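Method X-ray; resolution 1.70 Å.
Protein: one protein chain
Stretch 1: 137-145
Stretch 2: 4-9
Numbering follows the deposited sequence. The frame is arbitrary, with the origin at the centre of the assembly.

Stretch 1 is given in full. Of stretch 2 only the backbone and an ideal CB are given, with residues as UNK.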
# COMPACT_ATOMS: atom_id res chain seq x y z
N SER A 137 -1.17 18.16 -1.18
CA SER A 137 -1.18 18.62 0.19
C SER A 137 -2.61 18.67 0.71
O SER A 137 -3.40 19.48 0.25
CB SER A 137 -0.52 20.00 0.29
OG SER A 137 -0.62 20.48 1.61
N PRO A 138 -2.95 17.81 1.70
CA PRO A 138 -4.29 17.76 2.28
C PRO A 138 -4.55 18.87 3.31
O PRO A 138 -5.71 19.16 3.63
CB PRO A 138 -4.29 16.40 2.98
CG PRO A 138 -2.86 16.20 3.41
CD PRO A 138 -2.04 16.81 2.29
N ALA A 139 -3.48 19.49 3.81
CA ALA A 139 -3.56 20.44 4.93
C ALA A 139 -2.25 21.21 4.99
O ALA A 139 -1.21 20.68 4.56
CB ALA A 139 -3.78 19.68 6.24
N PRO A 140 -2.27 22.43 5.55
CA PRO A 140 -1.06 23.25 5.58
C PRO A 140 0.11 22.52 6.24
O PRO A 140 -0.05 21.95 7.32
CB PRO A 140 -1.48 24.46 6.43
CG PRO A 140 -2.96 24.55 6.23
CD PRO A 140 -3.41 23.12 6.18
N ASN A 141 1.27 22.54 5.58
CA ASN A 141 2.53 21.96 6.09
C ASN A 141 2.60 20.43 6.03
O ASN A 141 3.53 19.84 6.61
CB ASN A 141 2.83 22.44 7.53
CG ASN A 141 2.79 23.95 7.68
OD1 ASN A 141 2.03 24.49 8.49
ND2 ASN A 141 3.61 24.64 6.90
N PHE A 142 1.63 19.80 5.38
CA PHE A 142 1.63 18.34 5.19
C PHE A 142 1.50 17.96 3.74
O PHE A 142 0.85 18.68 2.95
CB PHE A 142 0.50 17.67 5.99
CG PHE A 142 0.70 17.78 7.47
CD1 PHE A 142 1.53 16.88 8.13
CD2 PHE A 142 0.11 18.82 8.20
CE1 PHE A 142 1.76 17.00 9.50
CE2 PHE A 142 0.33 18.94 9.58
CZ PHE A 142 1.15 18.03 10.22
N ARG A 143 2.12 16.84 3.38
CA ARG A 143 2.07 16.38 2.00
C ARG A 143 1.91 14.87 2.00
O ARG A 143 2.55 14.21 2.81
CB ARG A 143 3.32 16.80 1.23
CG ARG A 143 3.15 16.51 -0.30
CD ARG A 143 4.04 17.37 -1.13
NE ARG A 143 3.79 18.78 -0.87
CZ ARG A 143 2.93 19.53 -1.55
NH1 ARG A 143 2.22 19.02 -2.56
NH2 ARG A 143 2.78 20.79 -1.21
N PHE A 144 1.02 14.36 1.15
CA PHE A 144 0.84 12.92 0.95
C PHE A 144 1.43 12.54 -0.39
O PHE A 144 1.25 13.25 -1.39
CB PHE A 144 -0.66 12.55 0.89
CG PHE A 144 -1.35 12.45 2.23
CD1 PHE A 144 -0.80 13.02 3.37
CD2 PHE A 144 -2.58 11.80 2.33
CE1 PHE A 144 -1.48 12.91 4.62
CE2 PHE A 144 -3.25 11.70 3.56
CZ PHE A 144 -2.70 12.24 4.69
N VAL A 145 2.10 11.39 -0.43
CA VAL A 145 2.67 10.87 -1.67
C VAL A 145 2.22 9.42 -1.76
O VAL A 145 2.42 8.64 -0.82
CB VAL A 145 4.22 10.92 -1.65
CG1 VAL A 145 4.80 10.34 -2.96
CG2 VAL A 145 4.74 12.37 -1.43
N UNK A 4 -6.31 18.54 16.14
CA UNK A 4 -5.58 18.05 14.95
C UNK A 4 -5.71 18.93 13.71
O UNK A 4 -6.75 19.55 13.48
CB UNK A 4 -6.07 16.64 14.60
N UNK A 5 -4.62 19.01 12.94
CA UNK A 5 -4.59 19.74 11.68
C UNK A 5 -5.37 18.95 10.62
O UNK A 5 -6.01 19.55 9.74
CB UNK A 5 -3.15 19.99 11.23
N UNK A 6 -5.28 17.62 10.68
CA UNK A 6 -5.88 16.77 9.66
C UNK A 6 -6.10 15.38 10.25
O UNK A 6 -5.32 14.93 11.08
CB UNK A 6 -5.00 16.70 8.41
N UNK A 7 -7.16 14.72 9.79
CA UNK A 7 -7.57 13.42 10.35
C UNK A 7 -7.95 12.52 9.18
O UNK A 7 -8.73 12.92 8.32
CB UNK A 7 -8.73 13.57 11.33
N UNK A 8 -7.40 11.30 9.11
CA UNK A 8 -7.70 10.43 7.97
C UNK A 8 -7.77 8.97 8.38
O UNK A 8 -7.08 8.56 9.31
CB UNK A 8 -6.65 10.61 6.87
N UNK A 9 -8.63 8.20 7.71
CA UNK A 9 -8.70 6.75 7.95
C UNK A 9 -7.61 5.98 7.20
O UNK A 9 -7.15 6.43 6.16
CB UNK A 9 -10.07 6.22 7.54

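Stretch 1 is almost wholly apolar here: the rings of Pro 138, Phe 142 and Phe 144 and the methyl of Ala 139. The type II turn from Ala 139 to Phe 142 is closed by a hydrogen bond from Phe 142 N to Ala 139 O at 3.1 Å.

At position 4 the ideal CB has nothing of stretch 1 within 5.5 Å, so the contact sets no preference. Phi/psi of -73/144 suits many residues, proline among them. The deposited residue is Pro 4, without contact here.

At position 5 the CA-to-CB bond points toward stretch 1. The ideal CB lies 4.0 Å from Phe 142 CE2 and 5.0 Å from Ala 139 CB, with Pro 140 O at 5.4 Å. A compact or medium apolar side chain, such as valine, isoleucine or leucine, would suit the space between ring and methyl. The residue is Val 5, with chi1 in t. Its CG1 sits 3.8 Å from Ala 139 CB and 3.9 Å from Phe 142 CE2.

The CA of position 6 and the CA of Ala 139 are the closest CA pair across the stretches, at 6.4 Å. Extended angles of -158/147 and a CB directed toward stretch 1, 3.9 Å from Ala 139 CB, allow a side chain to run on toward Pro 138 and Phe 144. Leucine, methionine or an aromatic could do so; a flat ring could also accept the proline against its face. The residue is Phe 6, chi1 in t. Pro 138 CB lies over one face, 3.4 Å from Phe 6 CZ and 23° off the ring normal, a CH-pi contact. Phe 144 CZ approaches Phe 6 CE2 at 3.8 Å, the two planes being at 84° in an oblique pair.

Position 7 directs its CB out of reach, as expected for alternation along a strand. Phi/psi of -138/129 would suit a beta-branched residue, and the residue is Thr 7, without contact.

Position 8 points toward stretch 1 again, its ideal CB 4.8 Å from Phe 144 CZ. Medium or large apolar groups are plausible, and an aromatic could offer its face to that ring. The residue is Phe 8, chi1 in p. The edge of Phe 144 meets its face, with centroids 5.0 Å apart, planes at 66°, and Phe 144 CZ 3.7 Å from Phe 8 CE2.

At position 9 the ideal CB has no stretch 1 neighbour, and angles of -82/153 do not demand glycine. It is Gly 9.

Stretch 2 (4-9) PVFTFG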
# COMPACT_ATOMS: atom_id res chain seq x y z
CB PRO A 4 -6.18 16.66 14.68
CG PRO A 4 -7.48 16.64 15.36
CD PRO A 4 -7.51 17.72 16.42
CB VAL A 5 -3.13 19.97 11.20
CG1 VAL A 5 -3.10 20.68 9.85
CG2 VAL A 5 -2.36 20.78 12.23
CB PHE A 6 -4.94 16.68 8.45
CG PHE A 6 -5.58 16.09 7.21
CD1 PHE A 6 -6.52 16.83 6.47
CD2 PHE A 6 -5.21 14.83 6.75
CE1 PHE A 6 -7.09 16.27 5.30
CE2 PHE A 6 -5.79 14.27 5.59
CZ PHE A 6 -6.73 15.00 4.88
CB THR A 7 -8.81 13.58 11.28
OG1 THR A 7 -8.50 14.46 12.38
CG2 THR A 7 -9.26 12.23 11.81
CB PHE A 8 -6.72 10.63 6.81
CG PHE A 8 -5.28 10.30 7.13
CD1 PHE A 8 -4.70 9.12 6.69
CD2 PHE A 8 -4.50 11.22 7.84
CE1 PHE A 8 -3.35 8.84 6.96
CE2 PHE A 8 -3.16 10.95 8.14
CZ PHE A 8 -2.60 9.77 7.70
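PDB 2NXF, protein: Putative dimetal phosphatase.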